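Local coordinates for protein Trypsin/factor XIIA inhibitor (Zea mays, PDB 1BEA) that inhibits mammalian trypsin and, specifically, activated Hageman factor (factor XIIa), and also acts as an amylase inhibitor, at residues A[41-44]-A[45-49]; A[50-53]-A[54-57]; A[23-26]-A[27-31]; A[99-102]-A[103-107]. All coordinates share one frame; numbering follows the deposited sequence.

Contact 1: A[41-44]-A[45-49]; sequences KRRC and CRELA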
ATOM      1  N   LYS A  41      -4.537   0.500  11.470  1.00 35.24           N
ATOM      2  CA  LYS A  41      -5.379   0.229  10.309  1.00 33.39           C
ATOM      3  C   LYS A  41      -6.035   1.497   9.832  1.00 34.31           C
ATOM      4  O   LYS A  41      -5.993   1.842   8.665  1.00 34.32           O
ATOM      5  CB  LYS A  41      -6.459  -0.796  10.657  1.00 37.69           C
ATOM      6  CG  LYS A  41      -7.382  -1.147   9.492  1.00 38.41           C
ATOM      7  CD  LYS A  41      -8.590  -1.930   9.965  1.00 41.55           C
ATOM      8  CE  LYS A  41      -8.622  -3.343   9.358  1.00 50.43           C
ATOM      9  NZ  LYS A  41      -9.572  -4.316  10.041  1.00 52.90           N
ATOM     10  N   ARG A  42      -6.651   2.192  10.765  1.00 35.67           N
ATOM     11  CA  ARG A  42      -7.310   3.432  10.474  1.00 37.65           C
ATOM     12  C   ARG A  42      -6.425   4.351   9.637  1.00 37.20           C
ATOM     13  O   ARG A  42      -6.819   4.796   8.563  1.00 41.33           O
ATOM     14  CB  ARG A  42      -7.638   4.129  11.783  1.00 43.62           C
ATOM     15  CG  ARG A  42      -8.793   5.100  11.706  1.00 60.69           C
ATOM     16  CD  ARG A  42      -9.159   5.621  13.076  1.00 73.05           C
ATOM     17  NE  ARG A  42      -8.118   6.523  13.545  1.00 87.99           N
ATOM     18  CZ  ARG A  42      -8.111   7.840  13.336  1.00 95.66           C
ATOM     19  NH1 ARG A  42      -9.105   8.426  12.658  1.00 98.88           N
ATOM     20  NH2 ARG A  42      -7.092   8.567  13.793  1.00 97.30           N
ATOM     21  N   ARG A  43      -5.229   4.634  10.145  1.00 34.84           N
ATOM     22  CA  ARG A  43      -4.301   5.547   9.486  1.00 30.56           C
ATOM     23  C   ARG A  43      -3.890   5.114   8.083  1.00 27.87           C
ATOM     24  O   ARG A  43      -3.675   5.946   7.203  1.00 31.20           O
ATOM     25  CB  ARG A  43      -3.098   5.790  10.414  1.00 32.82           C
ATOM     26  CG  ARG A  43      -3.503   6.459  11.743  1.00 29.01           C
ATOM     27  CD  ARG A  43      -2.316   6.835  12.606  1.00 43.83           C
ATOM     28  NE  ARG A  43      -1.114   7.070  11.806  1.00 52.41           N
ATOM     29  CZ  ARG A  43      -0.785   8.252  11.276  1.00 56.63           C
ATOM     30  NH1 ARG A  43      -1.577   9.305  11.470  1.00 59.25           N
ATOM     31  NH2 ARG A  43       0.329   8.382  10.544  1.00 49.93           N
ATOM     32  N   CYS A  44      -3.784   3.814   7.862  1.00 23.38           N
ATOM     33  CA  CYS A  44      -3.474   3.310   6.536  1.00 22.97           C
ATOM     34  C   CYS A  44      -4.731   3.520   5.636  1.00 23.73           C
ATOM     35  O   CYS A  44      -4.667   4.027   4.517  1.00 23.94           O
ATOM     36  CB  CYS A  44      -3.150   1.828   6.666  1.00 28.61           C
ATOM     37  SG  CYS A  44      -3.322   0.891   5.123  1.00 25.62           S
ATOM     38  N   CYS A  45      -5.884   3.128   6.165  1.00 26.68           N
ATOM     39  CA  CYS A  45      -7.150   3.244   5.448  1.00 24.96           C
ATOM     40  C   CYS A  45      -7.354   4.680   5.085  1.00 25.05           C
ATOM     41  O   CYS A  45      -7.617   5.002   3.955  1.00 24.46           O
ATOM     42  CB  CYS A  45      -8.306   2.768   6.316  1.00 27.63           C
ATOM     43  SG  CYS A  45      -8.296   0.946   6.524  1.00 25.80           S
ATOM     44  N   ARG A  46      -7.228   5.550   6.063  1.00 23.02           N
ATOM     45  CA  ARG A  46      -7.375   6.971   5.807  1.00 26.25           C
ATOM     46  C   ARG A  46      -6.498   7.409   4.645  1.00 26.52           C
ATOM     47  O   ARG A  46      -6.948   8.172   3.791  1.00 28.06           O
ATOM     48  CB  ARG A  46      -7.000   7.741   7.060  1.00 33.77           C
ATOM     49  CG  ARG A  46      -7.646   9.091   7.181  1.00 52.28           C
ATOM     50  CD  ARG A  46      -6.798  10.106   6.451  1.00 65.26           C
ATOM     51  NE  ARG A  46      -6.203  11.077   7.360  1.00 77.47           N
ATOM     52  CZ  ARG A  46      -4.908  11.387   7.385  1.00 85.39           C
ATOM     53  NH1 ARG A  46      -4.051  10.801   6.545  1.00 87.24           N
ATOM     54  NH2 ARG A  46      -4.467  12.292   8.255  1.00 91.12           N
ATOM     55  N   GLU A  47      -5.252   6.937   4.591  1.00 18.75           N
ATOM     56  CA  GLU A  47      -4.340   7.324   3.512  1.00 20.94           C
ATOM     57  C   GLU A  47      -4.748   6.794   2.126  1.00 23.67           C
ATOM     58  O   GLU A  47      -4.574   7.470   1.094  1.00 22.38           O
ATOM     59  CB  GLU A  47      -2.919   6.830   3.828  1.00 22.52           C
ATOM     60  CG  GLU A  47      -2.152   7.797   4.660  1.00 22.54           C
ATOM     61  CD  GLU A  47      -0.916   7.184   5.298  1.00 27.79           C
ATOM     62  OE1 GLU A  47      -0.487   6.083   4.878  1.00 20.84           O
ATOM     63  OE2 GLU A  47      -0.374   7.820   6.224  1.00 21.05           O
ATOM     64  N   LEU A  48      -5.248   5.562   2.118  1.00 19.03           N
ATOM     65  CA  LEU A  48      -5.695   4.908   0.902  1.00 23.28           C
ATOM     66  C   LEU A  48      -6.959   5.591   0.370  1.00 25.98           C
ATOM     67  O   LEU A  48      -7.167   5.710  -0.838  1.00 29.71           O
ATOM     68  CB  LEU A  48      -5.975   3.433   1.209  1.00 24.93           C
ATOM     69  CG  LEU A  48      -6.067   2.365   0.095  1.00 26.25           C
ATOM     70  CD1 LEU A  48      -4.952   2.490  -0.942  1.00 20.08           C
ATOM     71  CD2 LEU A  48      -6.012   0.990   0.772  1.00 13.50           C
ATOM     72  N   ALA A  49      -7.809   6.064   1.265  1.00 25.43           N
ATOM     73  CA  ALA A  49      -9.011   6.737   0.814  1.00 25.45           C
ATOM     74  C   ALA A  49      -8.765   8.147   0.288  1.00 27.84           C
ATOM     75  O   ALA A  49      -9.601   8.663  -0.485  1.00 26.93           O
ATOM     76  CB  ALA A  49     -10.004   6.798   1.916  1.00 24.16           C
TER
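Lys41 and Cys45, one helical turn apart, meet through aliphatic carbon and sulfur: CG of Lys41 lies 3.7 Å from SG of Cys45. With its CG anti to the backbone N (chi1 -180°), the lysine sets its first methylenes beside the sulfur while its ammonium end leads away; SG of Cys45 is turned back and rests 3.3 Å from Lys41 O. On another side of the helix the methylenes of Glu47 lie along the previous turn, with CG 3.5 Å from Arg43 O. The carboxylate continues beyond it, and its OE2 comes within 4.4 Å of Arg43 NH2. That oxygen sits well out of the guanidinium plane, too far and too poorly aligned for a salt bridge, leaving a longer-range attraction between opposite charges; OE1 is taken up by the backbone N of Ser19, at the start of helix 18-29. The guanidinium groups of Arg42, Arg43 and Arg46 extend from the exposed side of the helix, and Arg43 approaches Leu35, which follows the reactive-site residue Arg34. Beneath these side chains run four consecutive backbone bonds, from Cys45 N to Lys41 O (2.8 Å) through to Leu48 N to Cys44 O (2.9 Å). They fix adjacent cysteines in diverging directions, Cys44 bonded to Cys20 of helix 18-29 and Cys45 to Cys104 in the loop after helix 88-95. Such a Cys-Cys pair on a helix is a hallmark of the disulfide-linked helical fold of the prolamin superfamily.

Contact 2: A[50-53]-A[54-57]; sequences DIPA and YCRC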
ATOM      1  N   ASP A  50      -7.654   8.783   0.691  1.00 28.06           N
ATOM      2  CA  ASP A  50      -7.356  10.159   0.210  1.00 24.50           C
ATOM      3  C   ASP A  50      -6.924  10.113  -1.249  1.00 26.15           C
ATOM      4  O   ASP A  50      -6.836  11.131  -1.938  1.00 24.94           O
ATOM      5  CB  ASP A  50      -6.248  10.813   1.042  1.00 34.01           C
ATOM      6  CG  ASP A  50      -6.777  11.449   2.331  1.00 41.10           C
ATOM      7  OD1 ASP A  50      -7.928  11.922   2.358  1.00 48.76           O
ATOM      8  OD2 ASP A  50      -6.042  11.473   3.338  1.00 51.84           O
ATOM      9  N   ILE A  51      -6.646   8.905  -1.712  1.00 21.74           N
ATOM     10  CA  ILE A  51      -6.252   8.693  -3.074  1.00 21.98           C
ATOM     11  C   ILE A  51      -7.545   8.448  -3.875  1.00 25.42           C
ATOM     12  O   ILE A  51      -8.465   7.766  -3.416  1.00 26.95           O
ATOM     13  CB  ILE A  51      -5.314   7.486  -3.171  1.00 18.40           C
ATOM     14  CG1 ILE A  51      -3.900   7.890  -2.699  1.00 17.54           C
ATOM     15  CG2 ILE A  51      -5.283   6.992  -4.567  1.00 10.85           C
ATOM     16  CD1 ILE A  51      -2.953   6.736  -2.468  1.00 20.45           C
ATOM     17  N   PRO A  52      -7.657   9.079  -5.048  1.00 28.71           N
ATOM     18  CA  PRO A  52      -8.839   8.928  -5.914  1.00 25.06           C
ATOM     19  C   PRO A  52      -9.099   7.475  -6.160  1.00 25.11           C
ATOM     20  O   PRO A  52      -8.177   6.728  -6.383  1.00 25.17           O
ATOM     21  CB  PRO A  52      -8.461   9.647  -7.205  1.00 24.61           C
ATOM     22  CG  PRO A  52      -7.118  10.322  -6.952  1.00 28.21           C
ATOM     23  CD  PRO A  52      -6.685  10.068  -5.555  1.00 28.21           C
ATOM     24  N   ALA A  53     -10.361   7.084  -6.099  1.00 28.45           N
ATOM     25  CA  ALA A  53     -10.753   5.700  -6.283  1.00 29.03           C
ATOM     26  C   ALA A  53     -10.085   5.036  -7.455  1.00 26.27           C
ATOM     27  O   ALA A  53      -9.608   3.915  -7.334  1.00 27.38           O
ATOM     28  CB  ALA A  53     -12.256   5.608  -6.426  1.00 32.20           C
ATOM     29  N   TYR A  54     -10.027   5.712  -8.597  1.00 26.14           N
ATOM     30  CA  TYR A  54      -9.399   5.099  -9.790  1.00 28.73           C
ATOM     31  C   TYR A  54      -7.912   4.729  -9.661  1.00 30.17           C
ATOM     32  O   TYR A  54      -7.426   3.856 -10.389  1.00 24.76           O
ATOM     33  CB  TYR A  54      -9.593   5.964 -11.055  1.00 31.84           C
ATOM     34  CG  TYR A  54      -9.249   7.430 -10.907  1.00 40.41           C
ATOM     35  CD1 TYR A  54     -10.166   8.336 -10.343  1.00 44.70           C
ATOM     36  CD2 TYR A  54      -8.007   7.921 -11.337  1.00 52.34           C
ATOM     37  CE1 TYR A  54      -9.854   9.701 -10.204  1.00 53.07           C
ATOM     38  CE2 TYR A  54      -7.666   9.301 -11.206  1.00 58.39           C
ATOM     39  CZ  TYR A  54      -8.598  10.185 -10.638  1.00 60.52           C
ATOM     40  OH  TYR A  54      -8.280  11.537 -10.499  1.00 65.88           O
ATOM     41  N   CYS A  55      -7.203   5.389  -8.746  1.00 28.13           N
ATOM     42  CA  CYS A  55      -5.776   5.129  -8.516  1.00 28.35           C
ATOM     43  C   CYS A  55      -5.485   4.256  -7.297  1.00 28.19           C
ATOM     44  O   CYS A  55      -4.321   3.971  -7.044  1.00 25.06           O
ATOM     45  CB  CYS A  55      -5.009   6.436  -8.281  1.00 30.34           C
ATOM     46  SG  CYS A  55      -4.962   7.595  -9.678  1.00 26.46           S
ATOM     47  N   ARG A  56      -6.505   3.810  -6.564  1.00 23.66           N
ATOM     48  CA  ARG A  56      -6.247   3.055  -5.355  1.00 19.24           C
ATOM     49  C   ARG A  56      -5.459   1.771  -5.547  1.00 25.04           C
ATOM     50  O   ARG A  56      -4.498   1.517  -4.815  1.00 29.86           O
ATOM     51  CB  ARG A  56      -7.548   2.856  -4.592  1.00 18.26           C
ATOM     52  CG  ARG A  56      -7.859   4.078  -3.742  1.00 21.62           C
ATOM     53  CD  ARG A  56      -9.300   4.169  -3.328  1.00 26.30           C
ATOM     54  NE  ARG A  56      -9.707   5.491  -2.816  1.00 23.16           N
ATOM     55  CZ  ARG A  56     -10.976   5.834  -2.598  1.00 25.81           C
ATOM     56  NH1 ARG A  56     -11.928   4.963  -2.848  1.00 19.58           N
ATOM     57  NH2 ARG A  56     -11.299   7.034  -2.148  1.00 17.85           N
ATOM     58  N   CYS A  57      -5.790   0.973  -6.549  1.00 23.75           N
ATOM     59  CA  CYS A  57      -5.044  -0.280  -6.767  1.00 29.81           C
ATOM     60  C   CYS A  57      -3.594  -0.017  -7.191  1.00 28.42           C
ATOM     61  O   CYS A  57      -2.664  -0.755  -6.859  1.00 27.35           O
ATOM     62  CB  CYS A  57      -5.734  -1.142  -7.833  1.00 33.15           C
ATOM     63  SG  CYS A  57      -7.384  -1.813  -7.417  1.00 35.33           S
TER
HETATM   64  O   HOH W   1      -8.234   1.317  -8.606  1.00 27.14           O
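Pro52 packs on Tyr54 through a CH-pi contact: CB of the proline sits over one face of the tyrosine ring, 3.7 Å from its centroid and displaced toward the rim. With CG placed between its own backbone N and carbonyl carbon (chi1 49°), Tyr54 folds its ring back under the proline. Arg56 is oriented quite differently. Its chain, extended from CG to NE, runs back along the loop and sets the guanidinium flat beside the backbone, with Ala53 CA 3.4 Å above one face and Ile51 O near its edge, though tilted from the plane. NE donates to that oxygen over 2.7 Å, a bent bond with an N-H...O angle of 134°. On the buried side of the turn, CG2 of Ile51 packs on CB of Cys55 at 3.8 Å. Backbone bonds from Cys55 N to Pro52 O (2.9 Å) and from Arg56 N to Ala53 O (3.2 Å) wind the chain into helix 56-65, and a water joins Ala53 O to Cys57 N. NH1 and NH2 of Arg56 continue to Ala107 O and Ala49 O. The guanidinium is thus gripped by three carbonyls, two from the end of helix 37-49 and the loop after it and one from far along the chain, which probably stabilise its positive charge while they hold it against turning.

Contact 3: A[23-26]-A[27-31]; sequences YVTS and RTCGI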
ATOM      1  N   TYR A  23       1.588  -0.923   8.904  1.00 21.02           N
ATOM      2  CA  TYR A  23       0.462  -1.763   9.287  1.00 24.65           C
ATOM      3  C   TYR A  23       0.765  -3.177   8.726  1.00 22.97           C
ATOM      4  O   TYR A  23       0.586  -4.179   9.399  1.00 26.11           O
ATOM      5  CB  TYR A  23      -0.827  -1.188   8.701  1.00 24.39           C
ATOM      6  CG  TYR A  23      -2.038  -2.081   8.850  1.00 28.40           C
ATOM      7  CD1 TYR A  23      -2.200  -2.877   9.981  1.00 31.08           C
ATOM      8  CD2 TYR A  23      -3.037  -2.106   7.881  1.00 27.39           C
ATOM      9  CE1 TYR A  23      -3.320  -3.672  10.147  1.00 34.33           C
ATOM     10  CE2 TYR A  23      -4.171  -2.903   8.040  1.00 25.71           C
ATOM     11  CZ  TYR A  23      -4.307  -3.682   9.177  1.00 34.46           C
ATOM     12  OH  TYR A  23      -5.417  -4.498   9.353  1.00 39.95           O
ATOM     13  N   VAL A  24       1.268  -3.238   7.507  1.00 22.27           N
ATOM     14  CA  VAL A  24       1.596  -4.490   6.887  1.00 21.03           C
ATOM     15  C   VAL A  24       2.749  -5.207   7.573  1.00 25.93           C
ATOM     16  O   VAL A  24       2.695  -6.429   7.717  1.00 27.28           O
ATOM     17  CB  VAL A  24       1.964  -4.299   5.411  1.00 21.46           C
ATOM     18  CG1 VAL A  24       2.640  -5.533   4.871  1.00 17.80           C
ATOM     19  CG2 VAL A  24       0.712  -4.018   4.614  1.00 23.08           C
ATOM     20  N   THR A  25       3.798  -4.491   7.985  1.00 17.84           N
ATOM     21  CA  THR A  25       4.931  -5.162   8.643  1.00 21.47           C
ATOM     22  C   THR A  25       4.611  -5.581  10.091  1.00 28.45           C
ATOM     23  O   THR A  25       5.232  -6.515  10.668  1.00 26.73           O
ATOM     24  CB  THR A  25       6.202  -4.286   8.669  1.00 20.12           C
ATOM     25  OG1 THR A  25       5.928  -3.039   9.317  1.00 15.19           O
ATOM     26  CG2 THR A  25       6.672  -4.038   7.307  1.00 14.59           C
ATOM     27  N   SER A  26       3.644  -4.885  10.678  1.00 22.96           N
ATOM     28  CA  SER A  26       3.250  -5.178  12.025  1.00 29.53           C
ATOM     29  C   SER A  26       2.764  -6.595  12.022  1.00 32.15           C
ATOM     30  O   SER A  26       3.258  -7.429  12.783  1.00 36.38           O
ATOM     31  CB  SER A  26       2.124  -4.261  12.441  1.00 28.94           C
ATOM     32  OG  SER A  26       2.640  -2.982  12.721  1.00 34.59           O
ATOM     33  N   ARG A  27       1.817  -6.854  11.121  1.00 32.25           N
ATOM     34  CA  ARG A  27       1.201  -8.173  10.971  1.00 29.43           C
ATOM     35  C   ARG A  27       2.070  -9.304  10.428  1.00 25.76           C
ATOM     36  O   ARG A  27       2.163 -10.371  11.012  1.00 31.64           O
ATOM     37  CB  ARG A  27      -0.056  -8.061  10.116  1.00 30.69           C
ATOM     38  CG  ARG A  27      -0.767  -9.386   9.961  1.00 38.67           C
ATOM     39  CD  ARG A  27      -2.242  -9.190   9.714  1.00 44.91           C
ATOM     40  NE  ARG A  27      -3.050 -10.421   9.632  1.00 51.82           N
ATOM     41  CZ  ARG A  27      -2.669 -11.599   9.125  1.00 54.99           C
ATOM     42  NH1 ARG A  27      -1.454 -11.800   8.628  1.00 55.35           N
ATOM     43  NH2 ARG A  27      -3.541 -12.600   9.091  1.00 62.99           N
ATOM     44  N   THR A  28       2.720  -9.094   9.305  1.00 26.88           N
ATOM     45  CA  THR A  28       3.519 -10.161   8.733  1.00 27.89           C
ATOM     46  C   THR A  28       4.893 -10.330   9.359  1.00 29.32           C
ATOM     47  O   THR A  28       5.353 -11.457   9.542  1.00 26.01           O
ATOM     48  CB  THR A  28       3.673  -9.934   7.257  1.00 26.54           C
ATOM     49  OG1 THR A  28       4.495  -8.773   7.042  1.00 29.91           O
ATOM     50  CG2 THR A  28       2.284  -9.728   6.639  1.00 26.61           C
ATOM     51  N   CYS A  29       5.543  -9.223   9.681  1.00 22.38           N
ATOM     52  CA  CYS A  29       6.848  -9.318  10.276  1.00 25.49           C
ATOM     53  C   CYS A  29       6.862  -9.144  11.767  1.00 25.21           C
ATOM     54  O   CYS A  29       7.881  -9.477  12.383  1.00 27.10           O
ATOM     55  CB  CYS A  29       7.784  -8.273   9.717  1.00 19.64           C
ATOM     56  SG  CYS A  29       7.813  -8.214   7.928  1.00 31.23           S
ATOM     57  N   GLY A  30       5.797  -8.614  12.365  1.00 24.24           N
ATOM     58  CA  GLY A  30       5.832  -8.419  13.815  1.00 24.29           C
ATOM     59  C   GLY A  30       6.587  -7.142  14.247  1.00 26.51           C
ATOM     60  O   GLY A  30       6.902  -6.963  15.410  1.00 23.51           O
ATOM     61  N   ILE A  31       6.891  -6.253  13.305  1.00 27.34           N
ATOM     62  CA  ILE A  31       7.542  -5.019  13.667  1.00 25.27           C
ATOM     63  C   ILE A  31       6.801  -3.806  13.104  1.00 22.70           C
ATOM     64  O   ILE A  31       6.317  -3.790  11.964  1.00 15.47           O
ATOM     65  CB  ILE A  31       9.021  -4.963  13.219  1.00 32.93           C
ATOM     66  CG1 ILE A  31       9.065  -4.828  11.714  1.00 35.97           C
ATOM     67  CG2 ILE A  31       9.847  -6.187  13.800  1.00 25.04           C
ATOM     68  CD1 ILE A  31       9.314  -3.428  11.309  1.00 41.84           C
TER
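Thr28 reaches back to Val24 near the C-terminal end of helix 18-29, which Gly30 ends by adopting a positive phi (81°). The turn leading up to it is tight. Val24 O takes two bonds from the same threonine, one from Thr28 N at 3.1 Å and one from Thr28 OG1 at 3.0 Å, arriving from opposite faces of the carbonyl plane. The side-chain donor is available because OG1 stands between the backbone N and the carbonyl carbon (chi1 68°), folded back over the preceding turn. A valine in place of Thr28 would probably cost Val24 O its hydroxyl donor and so weaken the link between these turns. Ser26 likewise turns its hydroxyl back along the helix, to Trp22 O, while its side chain packs against Trp37 and Leu40 of helix 37-49. The outer side is looser: Arg27 leads its extended chain away into the exposed region, and its N makes only a weak bond to Tyr23 O. The final turn is also weakly bonded, from Cys29 N to Thr25 O and Gly30 N to Ser26 O. Beyond the helix, Ile31 N donates to Thr25 O over 3.1 Å, and the tip of the isoleucine, CD1, lies 3.9 Å from Thr25 OG1. That same hydroxyl secures the departing chain, with Thr25 OG1 donating to Ile31 O over 2.8 Å.

Contact 4: A[99-102]-A[103-107]; sequences VTEA and ECNLA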
ATOM      1  N   VAL A  99      -7.639  -3.055   0.286  1.00 26.30           N
ATOM      2  CA  VAL A  99      -8.925  -2.467  -0.161  1.00 30.28           C
ATOM      3  C   VAL A  99     -10.175  -3.255   0.249  1.00 33.42           C
ATOM      4  O   VAL A  99     -11.288  -2.709   0.345  1.00 34.06           O
ATOM      5  CB  VAL A  99      -9.012  -2.310  -1.705  1.00 31.93           C
ATOM      6  CG1 VAL A  99      -7.894  -1.448  -2.193  1.00 28.57           C
ATOM      7  CG2 VAL A  99      -8.985  -3.676  -2.387  1.00 27.04           C
ATOM      8  N   THR A 100      -9.975  -4.545   0.460  1.00 36.18           N
ATOM      9  CA  THR A 100     -11.037  -5.451   0.823  1.00 35.41           C
ATOM     10  C   THR A 100     -11.880  -4.985   1.962  1.00 35.76           C
ATOM     11  O   THR A 100     -11.390  -4.279   2.840  1.00 37.11           O
ATOM     12  CB  THR A 100     -10.444  -6.742   1.190  1.00 34.57           C
ATOM     13  OG1 THR A 100      -9.610  -7.131   0.116  1.00 39.30           O
ATOM     14  CG2 THR A 100     -11.513  -7.791   1.406  1.00 41.24           C
ATOM     15  N   GLU A 101     -13.150  -5.398   1.962  1.00 41.68           N
ATOM     16  CA  GLU A 101     -14.088  -5.038   3.033  1.00 44.81           C
ATOM     17  C   GLU A 101     -13.641  -5.664   4.349  1.00 39.89           C
ATOM     18  O   GLU A 101     -14.084  -5.257   5.429  1.00 38.45           O
ATOM     19  CB  GLU A 101     -15.512  -5.472   2.681  1.00 50.68           C
ATOM     20  CG  GLU A 101     -15.629  -6.863   2.107  1.00 68.45           C
ATOM     21  CD  GLU A 101     -17.027  -7.465   2.324  1.00 81.70           C
ATOM     22  OE1 GLU A 101     -17.798  -6.914   3.153  1.00 86.28           O
ATOM     23  OE2 GLU A 101     -17.356  -8.489   1.663  1.00 88.68           O
ATOM     24  N   ALA A 102     -12.757  -6.657   4.245  1.00 37.80           N
ATOM     25  CA  ALA A 102     -12.181  -7.308   5.430  1.00 35.48           C
ATOM     26  C   ALA A 102     -11.250  -6.255   6.015  1.00 33.68           C
ATOM     27  O   ALA A 102     -11.144  -6.080   7.229  1.00 31.95           O
ATOM     28  CB  ALA A 102     -11.378  -8.521   5.020  1.00 32.71           C
ATOM     29  N   GLU A 103     -10.594  -5.521   5.127  1.00 28.00           N
ATOM     30  CA  GLU A 103      -9.692  -4.498   5.584  1.00 25.52           C
ATOM     31  C   GLU A 103     -10.280  -3.094   5.494  1.00 25.05           C
ATOM     32  O   GLU A 103     -11.159  -2.768   6.248  1.00 25.93           O
ATOM     33  CB  GLU A 103      -8.385  -4.636   4.825  1.00 26.80           C
ATOM     34  CG  GLU A 103      -7.704  -5.996   5.056  1.00 25.36           C
ATOM     35  CD  GLU A 103      -7.221  -6.172   6.497  1.00 34.60           C
ATOM     36  OE1 GLU A 103      -6.945  -5.153   7.181  1.00 25.78           O
ATOM     37  OE2 GLU A 103      -7.109  -7.332   6.952  1.00 32.99           O
ATOM     38  N   CYS A 104      -9.827  -2.253   4.572  1.00 28.92           N
ATOM     39  CA  CYS A 104     -10.329  -0.872   4.532  1.00 25.87           C
ATOM     40  C   CYS A 104     -11.678  -0.683   3.882  1.00 28.84           C
ATOM     41  O   CYS A 104     -12.327   0.338   4.078  1.00 27.12           O
ATOM     42  CB  CYS A 104      -9.316   0.046   3.822  1.00 25.29           C
ATOM     43  SG  CYS A 104      -7.733   0.298   4.696  1.00 25.67           S
ATOM     44  N   ASN A 105     -12.094  -1.665   3.101  1.00 31.87           N
ATOM     45  CA  ASN A 105     -13.360  -1.612   2.369  1.00 32.16           C
ATOM     46  C   ASN A 105     -13.534  -0.338   1.557  1.00 32.55           C
ATOM     47  O   ASN A 105     -14.459   0.456   1.781  1.00 25.99           O
ATOM     48  CB  ASN A 105     -14.551  -1.763   3.289  1.00 30.17           C
ATOM     49  CG  ASN A 105     -15.772  -2.171   2.530  1.00 33.74           C
ATOM     50  OD1 ASN A 105     -16.874  -2.107   3.036  1.00 41.74           O
ATOM     51  ND2 ASN A 105     -15.578  -2.603   1.289  1.00 35.37           N
ATOM     52  N   LEU A 106     -12.650  -0.169   0.585  1.00 32.88           N
ATOM     53  CA  LEU A 106     -12.704   1.014  -0.257  1.00 33.69           C
ATOM     54  C   LEU A 106     -12.889   0.643  -1.722  1.00 34.69           C
ATOM     55  O   LEU A 106     -12.230  -0.266  -2.235  1.00 32.16           O
ATOM     56  CB  LEU A 106     -11.419   1.818  -0.105  1.00 30.12           C
ATOM     57  CG  LEU A 106     -11.314   2.572   1.211  1.00 24.81           C
ATOM     58  CD1 LEU A 106      -9.857   2.834   1.538  1.00 26.31           C
ATOM     59  CD2 LEU A 106     -12.120   3.853   1.087  1.00 20.14           C
ATOM     60  N   ALA A 107     -13.784   1.372  -2.382  1.00 34.04           N
ATOM     61  CA  ALA A 107     -14.073   1.155  -3.792  1.00 33.43           C
ATOM     62  C   ALA A 107     -12.889   1.595  -4.688  1.00 33.69           C
ATOM     63  O   ALA A 107     -12.171   2.549  -4.380  1.00 37.29           O
ATOM     64  CB  ALA A 107     -15.368   1.934  -4.176  1.00 27.65           C
TER
HETATM   65  O   HOH W   2      -8.503  -7.087   9.284  1.00 58.70           O
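The chain reverses between Val99 and Leu106, its two arms running 136° apart and joined by bonds from Leu106 N to Val99 O (2.9 Å) and from Asn105 N to Thr100 O (2.7 Å). The outer bond lies in the plane of the Val99 carbonyl, on a lone pair, whereas Asn105 N approaches Thr100 O from above the plane. Thr100 O also receives a weak bond from Glu103 N, which closes a beta turn through Glu101 and Ala102. Asn105, at positive phi (51°), lays its amide against the base of Glu101: CG is 3.3 Å from Glu101 CB, a contact on the solvent side where the glutamate end is poorly ordered. Glu103 folds back instead. Its CB lies 3.6 Å from Thr100 O, and a turn at chi2 (-67°) brings the carboxylate round alongside the Ala102 peptide. A water donates to OE2 of Glu103 over 2.7 Å and weakly to Ala102 O. OE1 accepts from Tyr23 OH of helix 18-29, with Lys41 NZ a more distant, weak ion-pair partner. Replacing Glu103 with an alanine would probably leave the Tyr23 hydroxyl without this acceptor and Lys41 without the nearby negative charge. The carboxylate thus adds a hydrogen bond to helix 18-29 beside the Cys104-Cys45 disulfide to helix 37-49, and hydroxyl, water and the more distant lysine would be expected to stabilise its negative charge.

How the contacts relate
From the N terminus the order is contact 3, contact 1, contact 2 and contact 4; each closes before the next opens, so none nests in or crosses another. Contact 3 finishes helix 18-29, contact 1 is the C-terminal part of helix 37-49, contact 2 turns the chain from there into helix 56-65, and contact 4 closes a reversal after helix 88-95. This last loop gathers the others: a disulfide joins it to contact 1, a tyrosine-glutamate bond to contact 3 and an arginine-carbonyl bond to contact 2. Contacts 2 and 3 lie on opposite sides of the chain's centre, their nearest atoms about 12 Å apart.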